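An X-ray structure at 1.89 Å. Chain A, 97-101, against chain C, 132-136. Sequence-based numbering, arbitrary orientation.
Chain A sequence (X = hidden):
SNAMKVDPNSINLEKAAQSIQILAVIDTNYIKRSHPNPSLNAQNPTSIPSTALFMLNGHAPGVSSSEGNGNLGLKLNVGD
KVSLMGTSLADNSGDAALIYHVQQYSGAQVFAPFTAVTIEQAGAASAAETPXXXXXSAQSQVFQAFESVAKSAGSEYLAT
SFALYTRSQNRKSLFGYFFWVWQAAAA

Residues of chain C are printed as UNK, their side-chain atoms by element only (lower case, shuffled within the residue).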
# COMPACT_ATOMS: atom_id res chain seq x y z
N ALA A 97 4.83 -18.25 18.21
CA ALA A 97 5.79 -17.16 18.25
C ALA A 97 5.55 -16.38 19.51
O ALA A 97 4.47 -15.84 19.69
CB ALA A 97 5.59 -16.30 16.99
N LEU A 98 6.54 -16.32 20.43
CA LEU A 98 6.40 -15.66 21.71
C LEU A 98 7.51 -14.62 21.97
O LEU A 98 8.68 -14.96 22.13
CB LEU A 98 6.42 -16.69 22.81
CG LEU A 98 5.22 -17.72 22.74
CD1 LEU A 98 5.44 -18.94 23.65
CD2 LEU A 98 3.89 -17.04 23.07
N ILE A 99 7.13 -13.36 21.98
CA ILE A 99 8.03 -12.23 22.30
C ILE A 99 8.66 -12.41 23.68
O ILE A 99 7.96 -12.74 24.67
CB ILE A 99 7.33 -10.89 22.24
CG1 ILE A 99 6.78 -10.68 20.82
CG2 ILE A 99 8.28 -9.75 22.66
CD1 ILE A 99 5.88 -9.47 20.61
N TYR A 100 9.97 -12.23 23.72
CA TYR A 100 10.60 -12.16 25.05
C TYR A 100 11.37 -10.92 25.37
O TYR A 100 11.79 -10.78 26.53
CB TYR A 100 11.45 -13.39 25.33
CG TYR A 100 12.66 -13.58 24.48
CD1 TYR A 100 12.58 -14.23 23.27
CD2 TYR A 100 13.91 -13.12 24.88
CE1 TYR A 100 13.68 -14.43 22.45
CE2 TYR A 100 15.05 -13.31 24.08
CZ TYR A 100 14.91 -14.00 22.86
OH TYR A 100 15.97 -14.19 22.02
N HIS A 101 11.53 -9.97 24.44
CA HIS A 101 12.30 -8.76 24.73
C HIS A 101 12.08 -7.70 23.62
O HIS A 101 11.83 -8.02 22.49
CB HIS A 101 13.79 -9.06 24.87
CG HIS A 101 14.57 -7.95 25.48
ND1 HIS A 101 15.60 -7.33 24.81
CD2 HIS A 101 14.45 -7.31 26.67
CE1 HIS A 101 16.10 -6.36 25.57
NE2 HIS A 101 15.38 -6.30 26.68
N UNK C 132 13.02 -17.72 30.84
CA UNK C 132 12.26 -17.32 32.03
C UNK C 132 11.48 -16.04 31.74
O UNK C 132 10.43 -15.83 32.31
o UNK C 132 14.70 -15.67 32.00
c UNK C 132 13.18 -17.11 33.28
c UNK C 132 14.24 -16.01 33.13
o UNK C 132 14.69 -15.49 34.21
N UNK C 133 12.02 -15.21 30.84
CA UNK C 133 11.38 -13.95 30.47
C UNK C 133 9.95 -14.15 29.92
O UNK C 133 9.17 -13.20 29.89
c UNK C 133 13.33 -11.46 30.96
c UNK C 133 14.36 -12.00 28.73
c UNK C 133 12.25 -13.20 29.44
c UNK C 133 13.55 -12.56 29.91
N UNK C 134 9.60 -15.38 29.52
CA UNK C 134 8.29 -15.65 28.92
C UNK C 134 7.29 -16.20 29.95
O UNK C 134 7.55 -17.20 30.60
c UNK C 134 9.46 -17.16 25.48
c UNK C 134 9.18 -16.11 26.56
c UNK C 134 6.93 -16.83 27.15
c UNK C 134 8.32 -16.63 27.70
N UNK C 135 6.15 -15.52 30.06
CA UNK C 135 4.92 -16.09 30.63
C UNK C 135 4.19 -16.95 29.54
O UNK C 135 3.90 -16.49 28.38
c UNK C 135 4.05 -14.95 31.13
N UNK C 136 3.96 -18.23 29.85
CA UNK C 136 3.05 -19.00 28.96
C UNK C 136 2.18 -19.96 29.74
O UNK C 136 2.50 -20.29 30.85
c UNK C 136 4.21 -19.00 26.79
o UNK C 136 4.97 -20.41 28.47
c UNK C 136 3.79 -19.83 27.90

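Position 132 of chain C carries four side-chain atoms, two carbons and two oxygens. One carbon lies next to CA, and the second bears both oxygens, so the group is a planar carboxylate one bond removed from CB. A terminal amide of the same shape would hold a nitrogen in place of one oxygen, and the element labels exclude it. No atom of the chain A stretch is in contact range; the nearest approach is 7.6 Å, from a carboxylate oxygen of position 132 to CD2 of Tyr A100. One of the oxygens is hydrogen-bonded elsewhere in the structure. The residue is Asp C132.

Position 133 has four carbons and no heteroatom. The carbon bonded to CA continues to a single carbon, and that one forks into two methyls, so the branch lies at the second atom. The CA-to-CB bond points toward chain A. One methyl comes close to Tyr A100, both at its carbonyl oxygen and at the edge of its ring. A four-carbon chain forked at the second carbon is leucine, Leu C133, with chi1 in m and chi2 in t. Its CD1 lies 3.6 Å from O of Tyr A100 and 4.0 Å from CD2 of the same residue, near the plane of the ring, so the methyl meets the ring at its edge.

Position 134 also has four carbons, but here the fork is at the first: the carbon on CA bears a lone methyl and an arm two carbons long. The CA-to-CB bond points sideways, yet the end of the side chain comes nearer to chain A, and the two-carbon arm reaches CB of Tyr A100 and CB of Leu A98. The fork distinguishes it from its neighbour despite the identical composition, and identifies Ile C134. With chi1 at -59° and chi2 at 168°, CG1 is 3.8 Å from CB of Tyr A100, and CD1 is 4.1 Å from CB of Leu A98.

Position 135 has a single side-chain carbon, its CB, whose nearest atom in the other stretch is O of Ile A99 at 7.9 Å. One carbon and nothing further makes it Ala C135.

Position 136 has two carbons and one oxygen. The carbon on CA holds both the oxygen and the other carbon, a fork that serine lacks and that valine would make with carbon alone. The terminal carbon lies against CD1 of Leu A98. This is Thr C136, chi1 40°. Its CG2 is 3.4 Å from CD1 of Leu A98, a close approach between two methyl groups.

The contact works by apolar packing, with no hydrogen bond across the stretches and 288 Å² buried in total. Leu A98 and Tyr A100, alternate residues of the strand, both direct CB toward chain C, while Ile A99 between them points away. Ile C134 touches both, consistent with the closest CA pair, CA of Tyr A100 and CA of Ile C134 at 5.7 Å. Leu C133 and Thr C136 extend the surface to the tyrosine ring and the leucine methyl respectively. The end of the Tyr A100 side chain leads away from chain C, and its hydroxyl is hydrogen-bonded elsewhere in the structure.

Chain C 132-136: DLIAT
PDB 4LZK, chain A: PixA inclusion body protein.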